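Local atomic coordinates of Ras-related protein Rab-7L1 (Homo sapiens, PDB entry 6HH2), a protein that binds and hydrolyses GTP as a Rab-family switch in vesicle trafficking, recruits the kinase LRRK2 to the Golgi complex and stimulates its activity. Residues V15-A19 with N101-W105; A20-L26 with I89-V93; V121-L125 with F151-T155. The protein carries 4 engineered substitutions. All blocks are in the same frame, centred on the assembly; numbering follows the deposited sequence.

Contact 1: residues V15-A19 with N101-W105. With GDP (guanosine-5'-diphosphate), chain B.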
loop_
_atom_site.group_PDB
_atom_site.type_symbol
_atom_site.label_atom_id
_atom_site.label_comp_id
_atom_site.label_asym_id
_atom_site.label_seq_id
_atom_site.Cartn_x
_atom_site.Cartn_y
_atom_site.Cartn_z
ATOM N N VAL A 15 -2.706 0.878 3.104
ATOM C CA VAL A 15 -1.709 -0.156 3.301
ATOM C C VAL A 15 -2.361 -1.280 4.077
ATOM O O VAL A 15 -2.707 -1.146 5.267
ATOM C CB VAL A 15 -0.489 0.363 4.052
ATOM C CG1 VAL A 15 0.540 -0.753 4.202
ATOM C CG2 VAL A 15 0.082 1.599 3.291
ATOM N N VAL A 16 -2.682 -2.366 3.394
ATOM C CA VAL A 16 -3.481 -3.464 3.920
ATOM C C VAL A 16 -2.714 -4.760 3.762
ATOM O O VAL A 16 -1.751 -4.858 3.012
ATOM C CB VAL A 16 -4.893 -3.593 3.321
ATOM C CG1 VAL A 16 -5.725 -2.331 3.564
ATOM C CG2 VAL A 16 -4.845 -3.943 1.811
ATOM N N GLY A 17 -3.197 -5.783 4.436
ATOM C CA GLY A 17 -2.528 -7.060 4.481
ATOM C C GLY A 17 -2.653 -7.653 5.869
ATOM O O GLY A 17 -3.054 -6.981 6.822
ATOM N N ASP A 18 -2.315 -8.925 5.972
ATOM C CA ASP A 18 -2.493 -9.610 7.257
ATOM C C ASP A 18 -1.549 -9.051 8.329
ATOM O O ASP A 18 -0.575 -8.333 8.060
ATOM C CB ASP A 18 -2.220 -11.089 7.089
ATOM C CG ASP A 18 -3.315 -11.829 6.348
ATOM O OD1 ASP A 18 -4.322 -11.224 5.932
ATOM O OD2 ASP A 18 -3.137 -13.056 6.213
ATOM N N ALA A 19 -1.838 -9.374 9.587
ATOM C CA ALA A 19 -0.877 -9.076 10.641
ATOM C C ALA A 19 0.497 -9.650 10.312
ATOM O O ALA A 19 0.622 -10.747 9.751
ATOM C CB ALA A 19 -1.377 -9.639 11.988
ATOM N N ASN A 101 -4.478 -14.821 1.630
ATOM C CA ASN A 101 -5.410 -13.798 2.105
ATOM C C ASN A 101 -5.330 -12.505 1.297
ATOM O O ASN A 101 -6.277 -11.706 1.335
ATOM C CB ASN A 101 -5.178 -13.498 3.591
ATOM C CG ASN A 101 -5.979 -14.380 4.504
ATOM O OD1 ASN A 101 -7.032 -14.892 4.131
ATOM N ND2 ASN A 101 -5.456 -14.580 5.706
ATOM N N SER A 102 -4.235 -12.280 0.523
ATOM C CA SER A 102 -4.192 -11.075 -0.311
ATOM C C SER A 102 -5.288 -11.091 -1.354
ATOM O O SER A 102 -5.723 -10.022 -1.816
ATOM C CB SER A 102 -2.824 -10.994 -1.015
ATOM O OG SER A 102 -1.834 -10.881 -0.045
ATOM N N GLN A 103 -5.776 -12.288 -1.724
ATOM C CA GLN A 103 -6.911 -12.372 -2.637
ATOM C C GLN A 103 -8.170 -11.843 -1.963
ATOM O O GLN A 103 -8.981 -11.136 -2.594
ATOM C CB GLN A 103 -7.132 -13.810 -3.082
ATOM C CG GLN A 103 -8.347 -13.929 -4.015
ATOM C CD GLN A 103 -8.632 -15.349 -4.437
ATOM O OE1 GLN A 103 -8.788 -16.234 -3.605
ATOM N NE2 GLN A 103 -8.667 -15.580 -5.745
ATOM N N ARG A 104 -8.344 -12.170 -0.693
ATOM C CA ARG A 104 -9.517 -11.651 0.024
ATOM C C ARG A 104 -9.407 -10.134 0.198
ATOM O O ARG A 104 -10.420 -9.416 0.056
ATOM C CB ARG A 104 -9.664 -12.340 1.382
ATOM C CG ARG A 104 -9.989 -13.814 1.299
ATOM C CD ARG A 104 -10.195 -14.380 2.741
ATOM N NE ARG A 104 -10.481 -15.802 2.678
ATOM C CZ ARG A 104 -11.656 -16.320 3.010
ATOM N NH1 ARG A 104 -12.620 -15.515 3.453
ATOM N NH2 ARG A 104 -11.859 -17.633 2.925
ATOM N N TRP A 105 -8.203 -9.624 0.520
ATOM C CA TRP A 105 -8.053 -8.184 0.598
ATOM C C TRP A 105 -8.418 -7.524 -0.730
ATOM O O TRP A 105 -9.080 -6.486 -0.766
ATOM C CB TRP A 105 -6.621 -7.834 0.984
ATOM C CG TRP A 105 -6.268 -8.116 2.446
ATOM C CD1 TRP A 105 -5.397 -9.047 2.916
ATOM C CD2 TRP A 105 -6.755 -7.389 3.579
ATOM N NE1 TRP A 105 -5.298 -8.944 4.315
ATOM C CE2 TRP A 105 -6.107 -7.917 4.721
ATOM C CE3 TRP A 105 -7.617 -6.307 3.712
ATOM C CZ2 TRP A 105 -6.365 -7.458 6.014
ATOM C CZ3 TRP A 105 -7.910 -5.832 5.034
ATOM C CH2 TRP A 105 -7.216 -6.391 6.147
HETATM P PB GDP B . 2.369 -5.422 10.565
HETATM O O1B GDP B . 1.930 -5.779 9.194
HETATM O O2B GDP B . 1.813 -6.303 11.633
HETATM O O3B GDP B . 2.220 -3.948 10.884
HETATM O O3A GDP B . 3.970 -5.780 10.561
HETATM P PA GDP B . 5.166 -5.003 11.269
HETATM O O1A GDP B . 5.585 -3.785 10.486
HETATM O O2A GDP B . 4.805 -4.800 12.734
HETATM O "O5'" GDP B . 6.351 -6.062 11.162
HETATM C "C5'" GDP B . 6.269 -7.334 11.790
HETATM C "C4'" GDP B . 7.677 -7.880 12.007
HETATM O "O4'" GDP B . 8.265 -8.151 10.691
HETATM C "C3'" GDP B . 8.567 -6.830 12.640
HETATM O "O3'" GDP B . 9.458 -7.554 13.505
HETATM C "C2'" GDP B . 9.331 -6.240 11.471
HETATM O "O2'" GDP B . 10.610 -5.786 11.893
HETATM C "C1'" GDP B . 9.470 -7.451 10.591
HETATM N N9 GDP B . 9.635 -7.090 9.179
HETATM C C8 GDP B . 8.917 -6.151 8.498
HETATM N N7 GDP B . 9.322 -6.106 7.188
HETATM C C5 GDP B . 10.296 -7.038 7.060
HETATM C C6 GDP B . 11.155 -7.502 5.973
HETATM O O6 GDP B . 11.092 -6.991 4.839
HETATM N N1 GDP B . 12.007 -8.491 6.269
HETATM C C2 GDP B . 12.170 -9.066 7.471
HETATM N N2 GDP B . 13.118 -10.062 7.676
HETATM N N3 GDP B . 11.428 -8.647 8.525
HETATM C C4 GDP B . 10.513 -7.672 8.337
#

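Contact 2: residues A20-L26 with I89-V93. With MG (magnesium ion), chain C; GDP (guanosine-5'-diphosphate), chain B.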
loop_
_atom_site.group_PDB
_atom_site.type_symbol
_atom_site.label_atom_id
_atom_site.label_comp_id
_atom_site.label_asym_id
_atom_site.label_seq_id
_atom_site.Cartn_x
_atom_site.Cartn_y
_atom_site.Cartn_z
ATOM N N ALA A 20 1.526 -8.893 10.700
ATOM C CA ALA A 20 2.928 -9.321 10.726
ATOM C C ALA A 20 3.553 -9.415 9.346
ATOM O O ALA A 20 4.574 -10.082 9.198
ATOM C CB ALA A 20 3.181 -10.623 11.519
ATOM N N VAL A 21 2.972 -8.756 8.352
ATOM C CA VAL A 21 3.583 -8.758 7.029
ATOM C C VAL A 21 4.533 -7.606 6.794
ATOM O O VAL A 21 5.246 -7.627 5.766
ATOM C CB VAL A 21 2.545 -8.820 5.901
ATOM C CG1 VAL A 21 1.673 -10.126 6.067
ATOM C CG2 VAL A 21 1.704 -7.559 5.796
ATOM N N GLY A 22 4.547 -6.591 7.642
ATOM C CA GLY A 22 5.410 -5.429 7.485
ATOM C C GLY A 22 4.724 -4.087 7.217
ATOM O O GLY A 22 5.396 -3.154 6.742
ATOM N N LYS A 23 3.412 -3.964 7.448
ATOM C CA LYS A 23 2.711 -2.741 7.055
ATOM C C LYS A 23 3.164 -1.549 7.889
ATOM O O LYS A 23 3.438 -0.491 7.330
ATOM C CB LYS A 23 1.203 -2.931 7.229
ATOM C CG LYS A 23 0.676 -4.059 6.347
ATOM C CD LYS A 23 -0.885 -4.175 6.461
ATOM C CE LYS A 23 -1.399 -4.367 7.906
ATOM N NZ LYS A 23 -0.812 -5.601 8.520
ATOM N N THR A 24 3.124 -1.647 9.233
ATOM C CA THR A 24 3.537 -0.516 10.047
ATOM C C THR A 24 4.986 -0.166 9.770
ATOM O O THR A 24 5.334 1.021 9.722
ATOM C CB THR A 24 3.253 -0.829 11.516
ATOM O OG1 THR A 24 1.855 -1.156 11.638
ATOM C CG2 THR A 24 3.578 0.391 12.421
ATOM N N SER A 25 5.823 -1.177 9.553
ATOM C CA SER A 25 7.222 -0.910 9.238
ATOM C C SER A 25 7.344 -0.149 7.908
ATOM O O SER A 25 8.155 0.774 7.803
ATOM C CB SER A 25 7.999 -2.228 9.155
ATOM O OG SER A 25 8.011 -2.858 10.423
ATOM N N LEU A 26 6.543 -0.592 6.952
ATOM C CA LEU A 26 6.591 0.250 5.655
ATOM C C LEU A 26 6.174 1.801 5.835
ATOM O O LEU A 26 6.830 2.777 5.418
ATOM C CB LEU A 26 5.695 -0.402 4.596
ATOM C CG LEU A 26 5.783 0.283 3.243
ATOM C CD1 LEU A 26 5.750 -0.822 2.111
ATOM C CD2 LEU A 26 4.722 1.232 3.062
ATOM N N ILE A 89 -1.206 -3.790 -1.105
ATOM C CA ILE A 89 -1.596 -5.040 -0.451
ATOM C C ILE A 89 -0.341 -5.851 -0.194
ATOM O O ILE A 89 0.354 -6.240 -1.159
ATOM C CB ILE A 89 -2.629 -5.816 -1.269
ATOM C CG1 ILE A 89 -3.847 -4.901 -1.523
ATOM C CG2 ILE A 89 -3.002 -7.124 -0.518
ATOM C CD1 ILE A 89 -5.053 -5.581 -2.181
ATOM N N MET A 90 0.022 -6.027 1.065
ATOM C CA MET A 90 1.281 -6.647 1.454
ATOM C C MET A 90 1.071 -8.053 1.940
ATOM O O MET A 90 0.074 -8.327 2.607
ATOM C CB MET A 90 1.986 -5.853 2.563
ATOM C CG MET A 90 2.282 -4.425 2.178
ATOM S SD MET A 90 3.228 -3.522 3.441
ATOM C CE MET A 90 4.440 -4.760 4.004
ATOM N N PHE A 91 1.988 -8.930 1.571
ATOM C CA PHE A 91 2.076 -10.252 2.147
ATOM C C PHE A 91 3.519 -10.562 2.534
ATOM O O PHE A 91 4.462 -9.868 2.149
ATOM C CB PHE A 91 1.380 -11.330 1.290
ATOM C CG PHE A 91 2.138 -11.735 0.070
ATOM C CD1 PHE A 91 2.045 -10.976 -1.119
ATOM C CD2 PHE A 91 2.976 -12.868 0.108
ATOM C CE1 PHE A 91 2.780 -11.355 -2.244
ATOM C CE2 PHE A 91 3.695 -13.265 -1.024
ATOM C CZ PHE A 91 3.577 -12.526 -2.208
ATOM N N ASP A 92 3.685 -11.607 3.336
ATOM C CA ASP A 92 4.993 -12.123 3.733
ATOM C C ASP A 92 5.319 -13.337 2.861
ATOM O O ASP A 92 4.595 -14.342 2.898
ATOM C CB ASP A 92 4.858 -12.491 5.221
ATOM C CG ASP A 92 6.095 -13.179 5.825
ATOM O OD1 ASP A 92 7.048 -13.548 5.112
ATOM O OD2 ASP A 92 6.042 -13.408 7.066
ATOM N N VAL A 93 6.391 -13.226 2.038
ATOM C CA VAL A 93 6.753 -14.343 1.150
ATOM C C VAL A 93 6.965 -15.686 1.837
ATOM O O VAL A 93 6.873 -16.739 1.199
ATOM C CB VAL A 93 7.987 -14.038 0.267
ATOM C CG1 VAL A 93 7.682 -12.967 -0.731
ATOM C CG2 VAL A 93 9.234 -13.716 1.128
HETATM MG MG MG C . 1.175 -2.993 12.342
HETATM P PB GDP B . 2.369 -5.422 10.565
HETATM O O1B GDP B . 1.930 -5.779 9.194
HETATM O O2B GDP B . 1.813 -6.303 11.633
HETATM O O3B GDP B . 2.220 -3.948 10.884
HETATM O O3A GDP B . 3.970 -5.780 10.561
HETATM P PA GDP B . 5.166 -5.003 11.269
HETATM O O1A GDP B . 5.585 -3.785 10.486
HETATM O O2A GDP B . 4.805 -4.800 12.734
HETATM O "O5'" GDP B . 6.351 -6.062 11.162
HETATM C "C5'" GDP B . 6.269 -7.334 11.790
HETATM C "C4'" GDP B . 7.677 -7.880 12.007
HETATM O "O4'" GDP B . 8.265 -8.151 10.691
HETATM C "C3'" GDP B . 8.567 -6.830 12.640
HETATM O "O3'" GDP B . 9.458 -7.554 13.505
HETATM C "C2'" GDP B . 9.331 -6.240 11.471
HETATM O "O2'" GDP B . 10.610 -5.786 11.893
HETATM C "C1'" GDP B . 9.470 -7.451 10.591
HETATM N N9 GDP B . 9.635 -7.090 9.179
HETATM C C8 GDP B . 8.917 -6.151 8.498
HETATM N N7 GDP B . 9.322 -6.106 7.188
HETATM C C5 GDP B . 10.296 -7.038 7.060
HETATM C C6 GDP B . 11.155 -7.502 5.973
HETATM O O6 GDP B . 11.092 -6.991 4.839
HETATM N N1 GDP B . 12.007 -8.491 6.269
HETATM C C2 GDP B . 12.170 -9.066 7.471
HETATM N N2 GDP B . 13.118 -10.062 7.676
HETATM N N3 GDP B . 11.428 -8.647 8.525
HETATM C C4 GDP B . 10.513 -7.672 8.337
HETATM O O HOH W 1 3.925 -13.044 8.614
HETATM O O HOH W 2 2.760 -3.222 13.580
HETATM O O HOH W 3 -0.486 -2.796 11.089
HETATM O O HOH W 4 0.294 -4.772 13.110
HETATM O O HOH W 5 0.187 -1.971 13.898
#

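Contact 3: residues V121-L125 with F151-T155. Engineered in segment 121-125: Ala-123 (natural residue Cys).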
loop_
_atom_site.group_PDB
_atom_site.type_symbol
_atom_site.label_atom_id
_atom_site.label_comp_id
_atom_site.label_asym_id
_atom_site.label_seq_id
_atom_site.Cartn_x
_atom_site.Cartn_y
_atom_site.Cartn_z
ATOM N N VAL A 121 -9.664 0.968 -8.327
ATOM C CA VAL A 121 -8.529 1.640 -7.713
ATOM C C VAL A 121 -7.251 0.856 -8.047
ATOM O O VAL A 121 -7.264 -0.375 -7.971
ATOM C CB VAL A 121 -8.851 1.680 -6.200
ATOM C CG1 VAL A 121 -7.752 1.713 -5.261
ATOM C CG2 VAL A 121 -9.946 2.815 -5.943
ATOM N N PRO A 122 -6.125 1.486 -8.399
ATOM C CA PRO A 122 -4.876 0.707 -8.543
ATOM C C PRO A 122 -4.501 -0.037 -7.266
ATOM O O PRO A 122 -4.641 0.470 -6.148
ATOM C CB PRO A 122 -3.807 1.781 -8.832
ATOM C CG PRO A 122 -4.519 2.966 -9.195
ATOM C CD PRO A 122 -5.899 2.922 -8.617
ATOM N N ALA A 123 -3.968 -1.251 -7.437
ATOM C CA ALA A 123 -3.611 -2.133 -6.338
ATOM C C ALA A 123 -2.246 -2.737 -6.626
ATOM O O ALA A 123 -2.056 -3.386 -7.678
ATOM C CB ALA A 123 -4.644 -3.240 -6.169
ATOM N N LEU A 124 -1.273 -2.433 -5.754
ATOM C CA LEU A 124 0.115 -2.872 -5.886
ATOM C C LEU A 124 0.350 -3.968 -4.858
ATOM O O LEU A 124 0.128 -3.752 -3.659
ATOM C CB LEU A 124 1.036 -1.685 -5.620
ATOM C CG LEU A 124 2.494 -2.065 -5.527
ATOM C CD1 LEU A 124 3.025 -2.725 -6.863
ATOM C CD2 LEU A 124 3.293 -0.802 -5.199
ATOM N N LEU A 125 0.676 -5.165 -5.313
ATOM C CA LEU A 125 0.942 -6.303 -4.444
ATOM C C LEU A 125 2.432 -6.333 -4.080
ATOM O O LEU A 125 3.272 -6.380 -4.982
ATOM C CB LEU A 125 0.507 -7.566 -5.167
ATOM C CG LEU A 125 0.731 -8.891 -4.408
ATOM C CD1 LEU A 125 -0.223 -8.997 -3.200
ATOM C CD2 LEU A 125 0.488 -10.114 -5.361
ATOM N N PHE A 151 -4.594 -7.338 -10.044
ATOM C CA PHE A 151 -3.708 -6.326 -9.491
ATOM C C PHE A 151 -3.090 -5.496 -10.602
ATOM O O PHE A 151 -2.909 -5.970 -11.738
ATOM C CB PHE A 151 -2.575 -6.973 -8.707
ATOM C CG PHE A 151 -3.005 -7.485 -7.357
ATOM C CD1 PHE A 151 -3.516 -8.767 -7.215
ATOM C CD2 PHE A 151 -2.832 -6.663 -6.259
ATOM C CE1 PHE A 151 -3.929 -9.234 -5.929
ATOM C CE2 PHE A 151 -3.269 -7.122 -4.963
ATOM C CZ PHE A 151 -3.763 -8.398 -4.838
ATOM N N THR A 152 -2.760 -4.236 -10.273
ATOM C CA THR A 152 -2.050 -3.408 -11.243
ATOM C C THR A 152 -0.675 -3.973 -11.471
ATOM O O THR A 152 -0.189 -3.976 -12.609
ATOM C CB THR A 152 -1.951 -1.965 -10.728
ATOM O OG1 THR A 152 -3.302 -1.546 -10.380
ATOM C CG2 THR A 152 -1.417 -1.030 -11.823
ATOM N N GLY A 153 -0.031 -4.479 -10.443
ATOM C CA GLY A 153 1.242 -5.166 -10.601
ATOM C C GLY A 153 1.711 -5.649 -9.257
ATOM O O GLY A 153 1.022 -5.466 -8.233
ATOM N N TRP A 154 2.922 -6.200 -9.243
ATOM C CA TRP A 154 3.514 -6.752 -8.035
ATOM C C TRP A 154 5.028 -6.605 -8.100
ATOM O O TRP A 154 5.611 -6.545 -9.200
ATOM C CB TRP A 154 3.123 -8.237 -7.829
ATOM C CG TRP A 154 3.867 -9.173 -8.789
ATOM C CD1 TRP A 154 3.511 -9.497 -10.056
ATOM C CD2 TRP A 154 5.081 -9.883 -8.507
ATOM N NE1 TRP A 154 4.439 -10.416 -10.600
ATOM C CE2 TRP A 154 5.393 -10.663 -9.632
ATOM C CE3 TRP A 154 5.898 -9.972 -7.365
ATOM C CZ2 TRP A 154 6.552 -11.499 -9.671
ATOM C CZ3 TRP A 154 7.004 -10.807 -7.388
ATOM C CH2 TRP A 154 7.327 -11.543 -8.529
ATOM N N THR A 155 5.645 -6.545 -6.904
ATOM C CA THR A 155 7.087 -6.646 -6.815
ATOM C C THR A 155 7.485 -7.183 -5.461
ATOM O O THR A 155 6.727 -7.137 -4.497
ATOM C CB THR A 155 7.751 -5.278 -7.071
ATOM O OG1 THR A 155 9.190 -5.408 -7.117
ATOM C CG2 THR A 155 7.401 -4.252 -6.027
#

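Contact 1: residues V15-A19 with N101-W105
A mixed contact, part hydrogen-bonded and part aromatic, joins the end of strand 8-17, where it runs into the phosphate-binding loop, to helix 96-112 packed against the sheet. Trp-105 does most of the work. With its CG anti to the carbonyl carbon (chi1 -73°), the indole lies across the strand and presents one face to Val-16 and Gly-17. Val-16 sits over the six-membered ring, offset toward the rim, with CB 3.9 Å from Trp-105 CE3. Gly-17 CA comes over the five-membered ring, 3.8 Å from its centroid, a CH-pi contact. At the backbone angles of Gly-17 a CB would press against the carbonyl oxygen of Val-16, which suits glycine here.

Asp-18 closes the contact at the edge of the indole. Its carboxylate is held by two donors from the helix, one on each oxygen. Trp-105 NE1 reaches Asp-18 OD1 at 3.0 Å on the anti side, coming in from 27° off the carboxylate plane. Asn-101 ND2 gives the straighter bond, 2.8 Å to Asp-18 OD2 on the syn side, with an N-H...O angle of 169°. Since Asn-101 and Trp-105 are one helical turn apart, also linked by the bond from Trp-105 N to Asn-101 O, the two donors are set to meet the two oxygens of a single carboxylate, which fixes its rotation.

Trp-105 also touches Ile-67 and Thr-74. The carbonyl oxygen of Asp-18 accepts a hydrogen bond from Lys-23 NZ, so this residue is tied to the helix by its side chain and to the nucleotide-binding lysine by its backbone. Such a turn from a central strand, entered through glycine and leading on to the phosphates of GDP, is the start of the P-loop in the Ras-like GTPase fold.

Contact 2: residues A20-L26 with I89-V93
Met-90, on strand 86-92, pushes its side chain under the P-loop (Walker A) of this Ras-like GTPase, where residues 20-25 wrap the phosphates of GDP. In the one of two modelled conformers described, its chain bends at chi3 (41°), which turns CE up beneath the loop, 3.3 Å from Gly-22 C, while the Met-90 and Lys-23 side chains cross obliquely, SD 3.9 Å from Lys-23 CG. Val-21 lies beside it: CG2 is against Met-90 CB at 3.7 Å, and CG1 leans on the backbone near Asp-92 N.

This apolar floor lies beneath a strongly polar upper side. Around the beta-phosphate, O1B takes bonds from the amides of Gly-22 and Lys-23 and from Lys-23 NZ, with a weak one from Val-21 N, a cluster of donors that probably stabilises its negative charge. Lys-23, bent at chi3 and chi4, curls its amine back to O1B and also forms a salt bridge with Glu-71. Thr-24 OG1 and GDP O3B bind the magnesium ion, with four waters completing six ligands, and Asp-66 accepts a bond from that hydroxyl.

Asp-92 touches Val-21 through its CB, and its OD1 is hydrogen-bonded to Thr-94 OG1. Asp-92 OD2, also in a long, weak ion pair with Lys-129, takes a hydrogen bond of 2.6 Å from a water that donates to Ala-20 O at 3.1 Å.

Contact 3: residues V121-L125 with F151-T155
Strands 123-128 and 153-156 run parallel, the two strands of a beta-alpha-beta unit whose connection runs through helix 139-148, in the sheet of the Ras-like fold. The directions of their short segments differ by 30°, with Leu-124 beside Gly-153 and Leu-125 beside Trp-154.

Backbone bonds set this register. Leu-125 gives its N-H to Gly-153 O at 3.0 Å and takes one from Thr-155 N on its own oxygen. Just before the second strand, Thr-152 bonds to the engineered Ala-123 twice, by backbone and by OG1: Thr-152 N donates to Ala-123 O at 2.8 Å, and Ala-123 N donates to Thr-152 OG1 at 3.0 Å. With chi1 at -53°, Thr-152 OG1 is turned toward the amide it accepts from, so a side chain stands in for the main-chain partner where the strand has not yet begun.

Apolar contact gathers round Phe-151. Leu-125 CB lies over one face of the ring, 4.0 Å from its centroid, and CD1 touches Phe-151 CZ. Ala-123 CB touches the same ring at CD2, and Ala-123 O is at the edge, in the ring plane. Lys-106 makes a cation-pi contact with the ring.

Trp-154 sends its indole away toward helix 139-148, where NE1 bonds to Asp-143. Its root stays: Trp-154 CB packs 3.8 Å from Leu-125 CB, and Trp-154 CA makes a C-H...O contact of 3.1 Å with Leu-125 O.

In the fold
All three contacts build on one sheet, in which strands 8-17, 86-92, 123-128 and 153-156 lie side by side. Contacts 1 and 2 are buried and share the P-loop: one holds its entry against helix 96-112, the other props its phosphate-binding part on strand 86-92, and a probable backbone bond between Val-16 and Met-90 joins them. Contact 3 is partly buried, at one edge strand of the sheet, joins contact 2 by a probable backbone bond between Ile-89 and Leu-124, and touches both others through Leu-125 and Phe-151. Chemistry follows place: a carboxylate with two donors in contact 1, apolar packing beneath a nucleotide in contact 2, and strand pairing beside one phenylalanine ring in contact 3.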